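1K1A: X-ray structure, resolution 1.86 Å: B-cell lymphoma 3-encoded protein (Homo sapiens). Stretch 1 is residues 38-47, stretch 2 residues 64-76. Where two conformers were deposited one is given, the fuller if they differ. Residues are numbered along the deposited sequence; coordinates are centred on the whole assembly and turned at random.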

# COMPACT_ATOMS: atom_id res chain seq x y z
N GLU A 38 5.31 -3.88 27.95
CA GLU A 38 5.29 -3.88 26.49
C GLU A 38 5.30 -2.46 25.96
O GLU A 38 4.73 -1.56 26.58
N LEU A 39 5.93 -2.25 24.81
CA LEU A 39 5.91 -0.96 24.14
C LEU A 39 4.68 -0.86 23.26
O LEU A 39 4.26 0.23 22.88
N ASP A 40 4.12 -2.01 22.90
CA ASP A 40 2.93 -2.05 22.06
C ASP A 40 1.67 -2.03 22.90
O ASP A 40 0.91 -2.99 22.92
N ILE A 41 1.47 -0.92 23.61
CA ILE A 41 0.30 -0.73 24.45
C ILE A 41 -0.71 0.12 23.70
O ILE A 41 -0.38 1.15 23.12
N TYR A 42 -1.95 -0.32 23.72
CA TYR A 42 -3.02 0.37 23.01
C TYR A 42 -3.70 1.46 23.83
O TYR A 42 -3.88 1.30 25.04
N ASN A 43 -4.06 2.57 23.18
CA ASN A 43 -4.96 3.55 23.80
C ASN A 43 -6.39 3.13 23.42
O ASN A 43 -6.58 2.05 22.87
N ASN A 44 -7.39 3.96 23.69
CA ASN A 44 -8.76 3.55 23.40
C ASN A 44 -9.15 3.62 21.94
O ASN A 44 -10.25 3.22 21.56
N LEU A 45 -8.22 4.10 21.13
CA LEU A 45 -8.41 4.17 19.68
C LEU A 45 -7.72 3.00 19.02
O LEU A 45 -7.68 2.90 17.79
N ARG A 46 -7.20 2.10 19.84
CA ARG A 46 -6.43 0.95 19.36
C ARG A 46 -5.18 1.35 18.57
O ARG A 46 -4.86 0.74 17.54
N GLN A 47 -4.49 2.38 19.06
CA GLN A 47 -3.22 2.80 18.50
C GLN A 47 -2.11 2.53 19.50
O GLN A 47 -2.25 2.82 20.68
N LEU A 64 13.56 4.57 16.81
CA LEU A 64 13.80 4.28 18.22
C LEU A 64 12.88 3.18 18.72
O LEU A 64 13.33 2.21 19.34
N LEU A 65 11.59 3.32 18.43
CA LEU A 65 10.60 2.37 18.90
C LEU A 65 10.79 0.98 18.30
O LEU A 65 10.73 -0.01 19.02
N VAL A 66 11.02 0.92 17.00
CA VAL A 66 11.21 -0.37 16.34
C VAL A 66 12.47 -1.07 16.84
O VAL A 66 12.45 -2.26 17.19
N THR A 67 13.57 -0.33 16.95
CA THR A 67 14.82 -0.90 17.43
C THR A 67 14.68 -1.38 18.89
O THR A 67 15.33 -2.35 19.30
N ALA A 68 13.80 -0.73 19.65
CA ALA A 68 13.57 -1.13 21.05
C ALA A 68 12.64 -2.34 21.22
O ALA A 68 12.45 -2.83 22.34
N GLY A 69 12.03 -2.81 20.13
CA GLY A 69 11.19 -4.00 20.20
C GLY A 69 9.71 -3.83 19.89
O GLY A 69 8.93 -4.79 20.00
N ALA A 70 9.29 -2.61 19.54
CA ALA A 70 7.90 -2.40 19.14
C ALA A 70 7.65 -3.12 17.82
O ALA A 70 8.45 -3.01 16.90
N SER A 71 6.53 -3.82 17.72
CA SER A 71 6.23 -4.63 16.54
C SER A 71 5.63 -3.86 15.38
O SER A 71 4.62 -3.18 15.53
N PRO A 72 6.24 -3.98 14.21
CA PRO A 72 5.71 -3.38 12.98
C PRO A 72 4.42 -4.07 12.54
O PRO A 72 3.73 -3.54 11.68
N MET A 73 4.11 -5.24 13.10
CA MET A 73 2.89 -5.96 12.71
C MET A 73 1.67 -5.74 13.63
O MET A 73 0.60 -6.28 13.36
N ALA A 74 1.83 -4.99 14.72
CA ALA A 74 0.68 -4.70 15.59
C ALA A 74 -0.39 -4.01 14.77
O ALA A 74 -0.10 -3.10 13.99
N LEU A 75 -1.64 -4.43 14.93
CA LEU A 75 -2.74 -3.89 14.13
C LEU A 75 -3.47 -2.75 14.81
O LEU A 75 -3.71 -2.80 16.01
N ASP A 76 -3.86 -1.73 14.04
CA ASP A 76 -4.72 -0.67 14.58
C ASP A 76 -6.21 -1.02 14.43
O ASP A 76 -6.55 -2.17 14.12

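What holds the two stretches together most firmly? Asp-40 points toward the second stretch with chi1 m (-72°), and its carboxylate accepts a nearly straight hydrogen bond from the backbone: Ser-71 N lies 2.7 Å from Asp-40 OD2, with an angle of 165° at the hydrogen. Tyr-42, also m at chi1 and pointing toward its partner, uses its phenol as a donor, with Tyr-42 OH 2.8 Å from Leu-75 O. That carbonyl sits at the ring edge, near the ring plane, where a phenolic hydroxyl can best reach it. Both bonds thus join a side chain of the first stretch to the main chain of the second.

Do waters extend this polar network? Water 1 donates to Tyr-42 OH (3.1 Å) and accepts from Leu-75 N (2.8 Å), so the tyrosine reaches both polar backbone atoms of one residue. Water 2 donates to Asp-76 O (3.0 Å) and accepts a weak bond from Arg-46 NH1 (2.7 Å). Arg-46 reaches it through an extended t, t start that turns at chi3 (m). Water 3 links Asp-76 OD2 (3.1 Å) weakly to Gln-47 NE2 (3.5 Å), although the CA-to-CB bond of Gln-47 points away.

Where is the apolar packing? Leu-39 is buried and in the m, t rotamer, and its CA-to-CB bond points toward the second stretch. Its CD1 lies 3.7 Å from Ala-68 CB, while Leu-39 CB is 4.3 Å from Ala-70 CB. Between these alanines, Gly-69 takes a positive phi as the chain leaves the helix in a Schellman motif.

How do the small residues fit around the polar groups? Ala-70 CB packs 3.6 Å from Asp-40 OD1, and Ala-74 CB, directed toward the first stretch, lies 4.1 Å from Tyr-42 OH. Farther along, Asp-76 CA makes a CA-H...O contact with Arg-46 O at 3.3 Å.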

# COMPACT_ATOMS: atom_id res chain seq x y z
CB GLU A 38 4.04 -4.59 25.99
CG GLU A 38 3.99 -6.08 26.27
CD GLU A 38 5.01 -6.86 25.45
OE1 GLU A 38 4.84 -6.95 24.22
OE2 GLU A 38 5.98 -7.37 26.04
CB LEU A 39 7.16 -0.77 23.29
CG LEU A 39 8.49 -0.64 24.01
CD1 LEU A 39 9.58 -0.30 23.01
CD2 LEU A 39 8.39 0.43 25.08
CB ASP A 40 2.96 -3.28 21.16
CG ASP A 40 3.99 -3.16 20.04
OD1 ASP A 40 4.19 -2.03 19.53
OD2 ASP A 40 4.63 -4.14 19.61
CB ILE A 41 0.68 -0.06 25.78
CG1 ILE A 41 1.64 1.11 25.55
CG2 ILE A 41 1.32 -1.08 26.72
CD1 ILE A 41 3.08 0.77 25.82
CB TYR A 42 -4.08 -0.65 22.59
CG TYR A 42 -3.68 -1.57 21.46
CD1 TYR A 42 -3.52 -1.09 20.17
CD2 TYR A 42 -3.49 -2.94 21.68
CE1 TYR A 42 -3.18 -1.93 19.12
CE2 TYR A 42 -3.15 -3.79 20.63
CZ TYR A 42 -3.00 -3.28 19.35
OH TYR A 42 -2.66 -4.10 18.30
CB ASN A 43 -4.63 4.99 23.34
CG ASN A 43 -4.81 5.18 21.83
OD1 ASN A 43 -5.37 4.33 21.16
ND2 ASN A 43 -4.32 6.31 21.31
CB ASN A 44 -9.77 4.32 24.25
CG ASN A 44 -9.84 3.78 25.63
OD1 ASN A 44 -8.90 3.91 26.41
ND2 ASN A 44 -10.94 3.12 25.94
CB LEU A 45 -7.85 5.49 19.15
CG LEU A 45 -8.67 6.70 19.59
CD1 LEU A 45 -7.98 8.00 19.21
CD2 LEU A 45 -10.06 6.62 18.97
CB ARG A 46 -7.30 -0.03 18.57
CG ARG A 46 -6.63 -1.37 18.42
CD ARG A 46 -7.45 -2.43 17.74
NE ARG A 46 -8.55 -2.90 18.58
CZ ARG A 46 -9.58 -3.57 18.11
NH1 ARG A 46 -9.65 -3.84 16.82
NH2 ARG A 46 -10.55 -3.97 18.93
CB GLN A 47 -3.23 4.32 18.23
CG GLN A 47 -4.41 4.82 17.42
CD GLN A 47 -4.48 6.33 17.38
OE1 GLN A 47 -4.33 6.99 18.41
NE2 GLN A 47 -4.70 6.88 16.20
CB LEU A 64 13.60 5.54 19.08
CG LEU A 64 13.79 5.42 20.60
CD1 LEU A 64 13.78 6.80 21.25
CD2 LEU A 64 12.72 4.53 21.23
CB LEU A 65 9.17 2.88 18.61
CG LEU A 65 8.68 4.07 19.45
CD1 LEU A 65 7.30 4.50 18.99
CD2 LEU A 65 8.65 3.72 20.93
CB VAL A 66 11.22 -0.23 14.82
CG1 VAL A 66 11.52 -1.60 14.16
CG2 VAL A 66 9.85 0.30 14.36
CB THR A 67 16.00 0.09 17.25
OG1 THR A 67 15.70 1.33 17.89
CG2 THR A 67 16.14 0.50 15.79
CB ALA A 68 13.06 0.06 21.87
CB ALA A 70 7.58 -0.92 19.01
CB SER A 71 5.30 -5.79 16.91
OG SER A 71 4.92 -6.53 15.75
CB PRO A 72 6.83 -3.65 11.96
CG PRO A 72 8.02 -3.97 12.76
CD PRO A 72 7.51 -4.69 13.97
CB MET A 73 3.16 -7.46 12.53
CG MET A 73 4.19 -7.80 11.46
SD MET A 73 3.69 -7.31 9.80
CE MET A 73 2.34 -8.48 9.50
CB ALA A 74 1.09 -3.83 16.77
CB LEU A 75 -3.74 -4.99 13.80
CG LEU A 75 -3.14 -6.22 13.12
CD1 LEU A 75 -4.25 -7.22 12.78
CD2 LEU A 75 -2.38 -5.79 11.88
CB ASP A 76 -4.37 0.70 13.99
CG ASP A 76 -4.90 0.90 12.60
OD1 ASP A 76 -5.61 0.00 12.06
OD2 ASP A 76 -4.68 1.95 11.96
O HOH W 1 -2.21 -6.66 16.56
O HOH W 2 -7.40 -4.67 15.51
O HOH W 3 -4.76 4.46 13.71